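Local coordinates for protein LbaCas13a H328A (C2c2) (Lachnospiraceae bacterium NK4A179, PDB 5WLH) that binds a CRISPR precursor RNA as its guide and, as an A-cleaving Cas13a nuclease, probably cuts RNA that the guide recognises, at residues P649-N654 / P868-C874; D988-A992 / E1033-N1038. All blocks are in the same frame, centred on the assembly; numbering follows the deposited sequence.

Contact 1: P649-N654 / P868-C874; sequences PMFYKN and PYKHDLC
M650 and F651 each accept a backbone hydrogen bond from the chain lying across them: H871 N gives to M650 O at 2.9 Å, and Y869 N to F651 O. K870 CA and P868 CA turn C-H groups to the same two oxygens, a backbone pairing in which neither segment is a regular strand. H871 does much of the polar side-chain work. With chi1 at 59° its ring folds back over its own chain, where ND1 donates to Y869 O at 2.9 Å, nearly in the ring plane. H871 NE2 lies 2.7 Å from water 2, which also bonds Y652 O, while water 1 ties P649 O to D872 O and C874 N. N654 ND2 adds a weak bond to C874 SG, 3.6 Å long. Apolar contacts run along both ends. L873 CD2 meets P649 CG at 3.6 Å and the bent end of M650 brings CE against L873 CG; at the far end P868 lies alongside the Y652 ring, P868 CB 3.7 Å from Y652 CZ. The K653 side chain crosses that of Y869 at about a right angle, CG closest to the hydroxyl. The contact pins the turn between helices 635-645 and 654-665 to the long loop after helix 843-861. Helix 709-732 packs on M650, Y652 and K870, its F716 meeting the F651 ring edge-to-face, and Y644 of helix 635-645 touches P649 and L873.

Contact 2: D988-A992 / E1033-N1038; sequences DEVYA and EHPKLN
Y991 reaches from helix 988-995 to the chain that follows P1035, and the tight half of the contact is built round its ring. With CG anti to the backbone N (chi1 179°), the phenol extends to that chain, and the hydroxyl donates to K1036 O at 2.6 Å. That oxygen lies at the ring edge, in the ring plane, and the donor is tilted 17° from the carbonyl plane. N1038 N also approaches the hydroxyl, at 2.9 Å. The tyrosine and the proline lie antiparallel alongside each other, Y991 CE2 3.8 Å from P1035 CB, and A992 CB touches the same pyrrolidine ring more distantly. I981, F985 and I1042 pack on the tyrosine as well.

P1035 belongs to a two-stranded antiparallel hairpin, 1030-1031 with 1034-1035, whose outgoing strand leads through K1036 and L1037 to helix 1039-1047. N1038 is the N-cap of that helix, its OD1 accepting from I1041 N. The first turn of helix 988-995 thus rests against both the hairpin and the approach to the next helix.

On the more exposed side, around H1034, the contact rests chiefly on one polar pair. D988 OD2 accepts from H1034 ND1, modelled at a very short 2.3 Å, a length to be treated with caution; carboxylate and imidazole planes are turned 73° apart. E1033 CB lies over the rim of one imidazole face. D988 is not wholly given over to this exposed histidine: its CG also sits 3.7 Å from P1035 CD, and K1009 forms a long, weak ion pair with OD2.

Contacts 1 and 2 lie on the same side of the chain's centre, with centres about 30 Å apart and no touch between them; each is partly buried, about 45 and 41 Å from that centre. No helix or strand is common to the two. Contact 1, the larger at 655 Å² against 307 Å², joins two loops far apart in sequence, and backbone groups and bridging waters do much of the binding. Contact 2 is a more local closure, setting a helix on a hairpin; its polar links run from a phenol to a backbone carbonyl and from a carboxylate to an imidazole. A histidine takes part in both: partly exposed and water-linked in contact 1, exposed and paired with an acid in contact 2.

Contact 1: P649-N654 / P868-C874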
loop_
_atom_site.group_PDB
_atom_site.type_symbol
_atom_site.label_atom_id
_atom_site.label_comp_id
_atom_site.label_asym_id
_atom_site.label_seq_id
_atom_site.Cartn_x
_atom_site.Cartn_y
_atom_site.Cartn_z
ATOM N N PRO A 649 -14.860 -30.021 23.818
ATOM C CA PRO A 649 -15.227 -31.026 24.828
ATOM C C PRO A 649 -16.303 -31.989 24.367
ATOM O O PRO A 649 -16.684 -32.877 25.140
ATOM C CB PRO A 649 -15.708 -30.183 26.015
ATOM C CG PRO A 649 -16.014 -28.858 25.468
ATOM C CD PRO A 649 -15.144 -28.652 24.286
ATOM N N MET A 650 -16.811 -31.839 23.144
ATOM C CA MET A 650 -17.678 -32.850 22.558
ATOM C C MET A 650 -16.887 -34.042 22.044
ATOM O O MET A 650 -17.466 -35.116 21.833
ATOM C CB MET A 650 -18.493 -32.233 21.419
ATOM C CG MET A 650 -19.514 -33.142 20.762
ATOM S SD MET A 650 -20.541 -32.220 19.596
ATOM C CE MET A 650 -21.179 -30.945 20.677
ATOM N N PHE A 651 -15.576 -33.883 21.851
ATOM C CA PHE A 651 -14.769 -34.921 21.224
ATOM C C PHE A 651 -13.524 -35.304 22.007
ATOM O O PHE A 651 -12.901 -36.317 21.672
ATOM C CB PHE A 651 -14.372 -34.489 19.802
ATOM C CG PHE A 651 -15.558 -34.170 18.933
ATOM C CD1 PHE A 651 -16.245 -35.185 18.284
ATOM C CD2 PHE A 651 -16.019 -32.870 18.801
ATOM C CE1 PHE A 651 -17.358 -34.907 17.498
ATOM C CE2 PHE A 651 -17.127 -32.585 18.015
ATOM C CZ PHE A 651 -17.796 -33.609 17.362
ATOM N N TYR A 652 -13.158 -34.560 23.050
ATOM C CA TYR A 652 -11.969 -34.873 23.822
ATOM C C TYR A 652 -12.270 -34.701 25.306
ATOM O O TYR A 652 -13.222 -34.021 25.696
ATOM C CB TYR A 652 -10.779 -33.998 23.386
ATOM C CG TYR A 652 -10.402 -34.210 21.938
ATOM C CD1 TYR A 652 -9.644 -35.310 21.551
ATOM C CD2 TYR A 652 -10.823 -33.325 20.950
ATOM C CE1 TYR A 652 -9.308 -35.514 20.221
ATOM C CE2 TYR A 652 -10.494 -33.521 19.623
ATOM C CZ TYR A 652 -9.732 -34.615 19.263
ATOM O OH TYR A 652 -9.404 -34.807 17.942
ATOM N N LYS A 653 -11.451 -35.350 26.125
ATOM C CA LYS A 653 -11.625 -35.287 27.569
ATOM C C LYS A 653 -11.244 -33.909 28.099
ATOM O O LYS A 653 -10.230 -33.332 27.693
ATOM C CB LYS A 653 -10.775 -36.364 28.242
ATOM C CG LYS A 653 -11.107 -37.775 27.762
ATOM C CD LYS A 653 -10.535 -38.841 28.692
ATOM C CE LYS A 653 -9.038 -39.032 28.468
ATOM N NZ LYS A 653 -8.475 -40.096 29.354
ATOM N N ASN A 654 -12.055 -33.398 29.034
ATOM C CA ASN A 654 -11.780 -32.095 29.635
ATOM C C ASN A 654 -10.344 -32.009 30.147
ATOM O O ASN A 654 -9.671 -30.991 29.958
ATOM C CB ASN A 654 -12.774 -31.817 30.767
ATOM C CG ASN A 654 -14.183 -31.508 30.262
ATOM O OD1 ASN A 654 -14.478 -31.645 29.076
ATOM N ND2 ASN A 654 -15.055 -31.085 31.169
ATOM N N PRO A 868 -10.299 -38.994 19.026
ATOM C CA PRO A 868 -11.532 -38.317 19.426
ATOM C C PRO A 868 -12.623 -39.322 19.728
ATOM O O PRO A 868 -12.665 -40.417 19.159
ATOM C CB PRO A 868 -11.891 -37.481 18.195
ATOM C CG PRO A 868 -11.332 -38.271 17.054
ATOM C CD PRO A 868 -10.068 -38.892 17.573
ATOM N N TYR A 869 -13.521 -38.932 20.624
ATOM C CA TYR A 869 -14.692 -39.741 20.931
ATOM C C TYR A 869 -15.846 -38.795 21.221
ATOM O O TYR A 869 -15.774 -37.982 22.151
ATOM C CB TYR A 869 -14.420 -40.699 22.102
ATOM C CG TYR A 869 -14.389 -40.046 23.467
ATOM C CD1 TYR A 869 -13.407 -39.112 23.794
ATOM C CD2 TYR A 869 -15.354 -40.349 24.422
ATOM C CE1 TYR A 869 -13.387 -38.505 25.037
ATOM C CE2 TYR A 869 -15.341 -39.748 25.666
ATOM C CZ TYR A 869 -14.358 -38.830 25.970
ATOM O OH TYR A 869 -14.347 -38.232 27.211
ATOM N N LYS A 870 -16.886 -38.864 20.395
ATOM C CA LYS A 870 -18.046 -38.004 20.582
ATOM C C LYS A 870 -18.754 -38.354 21.882
ATOM O O LYS A 870 -18.988 -39.531 22.176
ATOM C CB LYS A 870 -19.003 -38.140 19.400
ATOM C CG LYS A 870 -19.998 -36.991 19.268
ATOM C CD LYS A 870 -21.340 -37.365 19.873
ATOM C CE LYS A 870 -22.192 -36.140 20.148
ATOM N NZ LYS A 870 -23.549 -36.535 20.625
ATOM N N HIS A 871 -19.076 -37.332 22.671
ATOM C CA HIS A 871 -19.873 -37.511 23.876
ATOM C C HIS A 871 -20.630 -36.218 24.145
ATOM O O HIS A 871 -20.543 -35.253 23.381
ATOM C CB HIS A 871 -19.013 -37.942 25.072
ATOM C CG HIS A 871 -17.914 -36.985 25.426
ATOM N ND1 HIS A 871 -16.843 -36.734 24.595
ATOM C CD2 HIS A 871 -17.707 -36.243 26.540
ATOM C CE1 HIS A 871 -16.030 -35.871 25.178
ATOM N NE2 HIS A 871 -16.533 -35.556 26.358
ATOM N N ASP A 872 -21.392 -36.208 25.234
ATOM C CA ASP A 872 -22.260 -35.080 25.522
ATOM C C ASP A 872 -21.450 -33.894 26.024
ATOM O O ASP A 872 -20.478 -34.054 26.767
ATOM C CB ASP A 872 -23.313 -35.467 26.560
ATOM C CG ASP A 872 -24.294 -36.504 26.041
ATOM O OD1 ASP A 872 -24.832 -36.325 24.927
ATOM O OD2 ASP A 872 -24.521 -37.503 26.753
ATOM N N LEU A 873 -21.859 -32.699 25.610
ATOM C CA LEU A 873 -21.267 -31.481 26.142
ATOM C C LEU A 873 -21.627 -31.327 27.612
ATOM O O LEU A 873 -22.793 -31.474 27.995
ATOM C CB LEU A 873 -21.756 -30.267 25.358
ATOM C CG LEU A 873 -20.871 -29.743 24.233
ATOM C CD1 LEU A 873 -21.445 -28.451 23.675
ATOM C CD2 LEU A 873 -19.454 -29.541 24.723
ATOM N N CYS A 874 -20.622 -31.044 28.438
ATOM C CA CYS A 874 -20.873 -30.619 29.804
ATOM C C CYS A 874 -21.567 -29.256 29.800
ATOM O O CYS A 874 -21.686 -28.593 28.768
ATOM C CB CYS A 874 -19.561 -30.551 30.590
ATOM S SG CYS A 874 -18.117 -29.878 29.672
HETATM O O HOH W 1 -18.016 -32.770 27.827
HETATM O O HOH W 2 -15.063 -33.783 27.857
#

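Contact 2: D988-A992 / E1033-N1038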
loop_
_atom_site.group_PDB
_atom_site.type_symbol
_atom_site.label_atom_id
_atom_site.label_comp_id
_atom_site.label_asym_id
_atom_site.label_seq_id
_atom_site.Cartn_x
_atom_site.Cartn_y
_atom_site.Cartn_z
ATOM N N ASP A 988 -36.409 -7.979 24.032
ATOM C CA ASP A 988 -36.531 -8.805 22.836
ATOM C C ASP A 988 -37.276 -8.095 21.717
ATOM O O ASP A 988 -37.092 -8.449 20.548
ATOM C CB ASP A 988 -37.239 -10.116 23.170
ATOM C CG ASP A 988 -36.447 -10.982 24.122
ATOM O OD1 ASP A 988 -35.258 -10.680 24.361
ATOM O OD2 ASP A 988 -37.021 -11.966 24.636
ATOM N N GLU A 989 -38.095 -7.093 22.041
ATOM C CA GLU A 989 -38.884 -6.424 21.011
ATOM C C GLU A 989 -38.033 -5.488 20.160
ATOM O O GLU A 989 -38.131 -5.505 18.929
ATOM C CB GLU A 989 -40.051 -5.659 21.643
ATOM C CG GLU A 989 -40.770 -4.726 20.671
ATOM C CD GLU A 989 -41.539 -5.470 19.586
ATOM O OE1 GLU A 989 -41.989 -4.816 18.621
ATOM O OE2 GLU A 989 -41.704 -6.702 19.696
ATOM N N VAL A 990 -37.207 -4.646 20.790
ATOM C CA VAL A 990 -36.328 -3.780 20.009
ATOM C C VAL A 990 -35.286 -4.610 19.271
ATOM O O VAL A 990 -34.896 -4.281 18.145
ATOM C CB VAL A 990 -35.667 -2.706 20.894
ATOM C CG1 VAL A 990 -36.617 -1.545 21.126
ATOM C CG2 VAL A 990 -35.210 -3.302 22.211
ATOM N N TYR A 991 -34.821 -5.699 19.886
ATOM C CA TYR A 991 -33.898 -6.595 19.196
ATOM C C TYR A 991 -34.542 -7.179 17.946
ATOM O O TYR A 991 -33.958 -7.142 16.858
ATOM C CB TYR A 991 -33.440 -7.711 20.134
ATOM C CG TYR A 991 -32.499 -8.710 19.488
ATOM C CD1 TYR A 991 -31.536 -8.298 18.573
ATOM C CD2 TYR A 991 -32.569 -10.056 19.796
ATOM C CE1 TYR A 991 -30.680 -9.201 17.982
ATOM C CE2 TYR A 991 -31.716 -10.969 19.209
ATOM C CZ TYR A 991 -30.772 -10.536 18.300
ATOM O OH TYR A 991 -29.924 -11.441 17.710
ATOM N N ALA A 992 -35.761 -7.711 18.083
ATOM C CA ALA A 992 -36.448 -8.286 16.931
ATOM C C ALA A 992 -36.678 -7.243 15.848
ATOM O O ALA A 992 -36.582 -7.543 14.652
ATOM C CB ALA A 992 -37.776 -8.902 17.371
ATOM N N GLU A 1033 -37.221 -19.085 24.227
ATOM C CA GLU A 1033 -38.156 -18.046 24.646
ATOM C C GLU A 1033 -37.912 -16.720 23.940
ATOM O O GLU A 1033 -38.862 -15.962 23.705
ATOM C CB GLU A 1033 -38.064 -17.841 26.159
ATOM C CG GLU A 1033 -39.333 -17.311 26.800
ATOM C CD GLU A 1033 -40.422 -18.362 26.902
ATOM O OE1 GLU A 1033 -40.154 -19.543 26.587
ATOM O OE2 GLU A 1033 -41.546 -18.004 27.307
ATOM N N HIS A 1034 -36.665 -16.426 23.604
ATOM C CA HIS A 1034 -36.247 -15.144 23.071
ATOM C C HIS A 1034 -35.621 -15.324 21.697
ATOM O O HIS A 1034 -35.141 -16.416 21.365
ATOM C CB HIS A 1034 -35.237 -14.481 24.019
ATOM C CG HIS A 1034 -35.615 -14.589 25.463
ATOM N ND1 HIS A 1034 -36.479 -13.707 26.074
ATOM C CD2 HIS A 1034 -35.256 -15.484 26.413
ATOM C CE1 HIS A 1034 -36.630 -14.049 27.341
ATOM N NE2 HIS A 1034 -35.900 -15.124 27.572
ATOM N N PRO A 1035 -35.615 -14.282 20.866
ATOM C CA PRO A 1035 -34.880 -14.366 19.600
ATOM C C PRO A 1035 -33.435 -14.769 19.859
ATOM O O PRO A 1035 -32.868 -14.487 20.919
ATOM C CB PRO A 1035 -34.986 -12.949 19.028
ATOM C CG PRO A 1035 -36.209 -12.374 19.678
ATOM C CD PRO A 1035 -36.261 -12.970 21.048
ATOM N N LYS A 1036 -32.853 -15.475 18.897
ATOM C CA LYS A 1036 -31.490 -15.951 19.067
ATOM C C LYS A 1036 -30.520 -14.780 18.975
ATOM O O LYS A 1036 -30.611 -13.958 18.059
ATOM C CB LYS A 1036 -31.156 -17.007 18.015
ATOM C CG LYS A 1036 -29.882 -17.782 18.305
ATOM C CD LYS A 1036 -29.449 -18.589 17.103
ATOM C CE LYS A 1036 -27.989 -18.995 17.210
ATOM N NZ LYS A 1036 -27.480 -19.519 15.909
ATOM N N LEU A 1037 -29.603 -14.693 19.933
ATOM C CA LEU A 1037 -28.540 -13.697 19.859
ATOM C C LEU A 1037 -27.656 -14.039 18.668
ATOM O O LEU A 1037 -26.997 -15.083 18.653
ATOM C CB LEU A 1037 -27.745 -13.670 21.161
ATOM C CG LEU A 1037 -26.939 -12.412 21.511
ATOM C CD1 LEU A 1037 -25.737 -12.234 20.587
ATOM C CD2 LEU A 1037 -27.816 -11.180 21.459
ATOM N N ASN A 1038 -27.665 -13.178 17.653
ATOM C CA ASN A 1038 -26.909 -13.413 16.432
ATOM C C ASN A 1038 -25.638 -12.566 16.454
ATOM O O ASN A 1038 -25.701 -11.331 16.402
ATOM C CB ASN A 1038 -27.749 -13.108 15.193
ATOM C CG ASN A 1038 -27.041 -13.482 13.912
ATOM O OD1 ASN A 1038 -26.100 -12.803 13.494
ATOM N ND2 ASN A 1038 -27.479 -14.578 13.281
#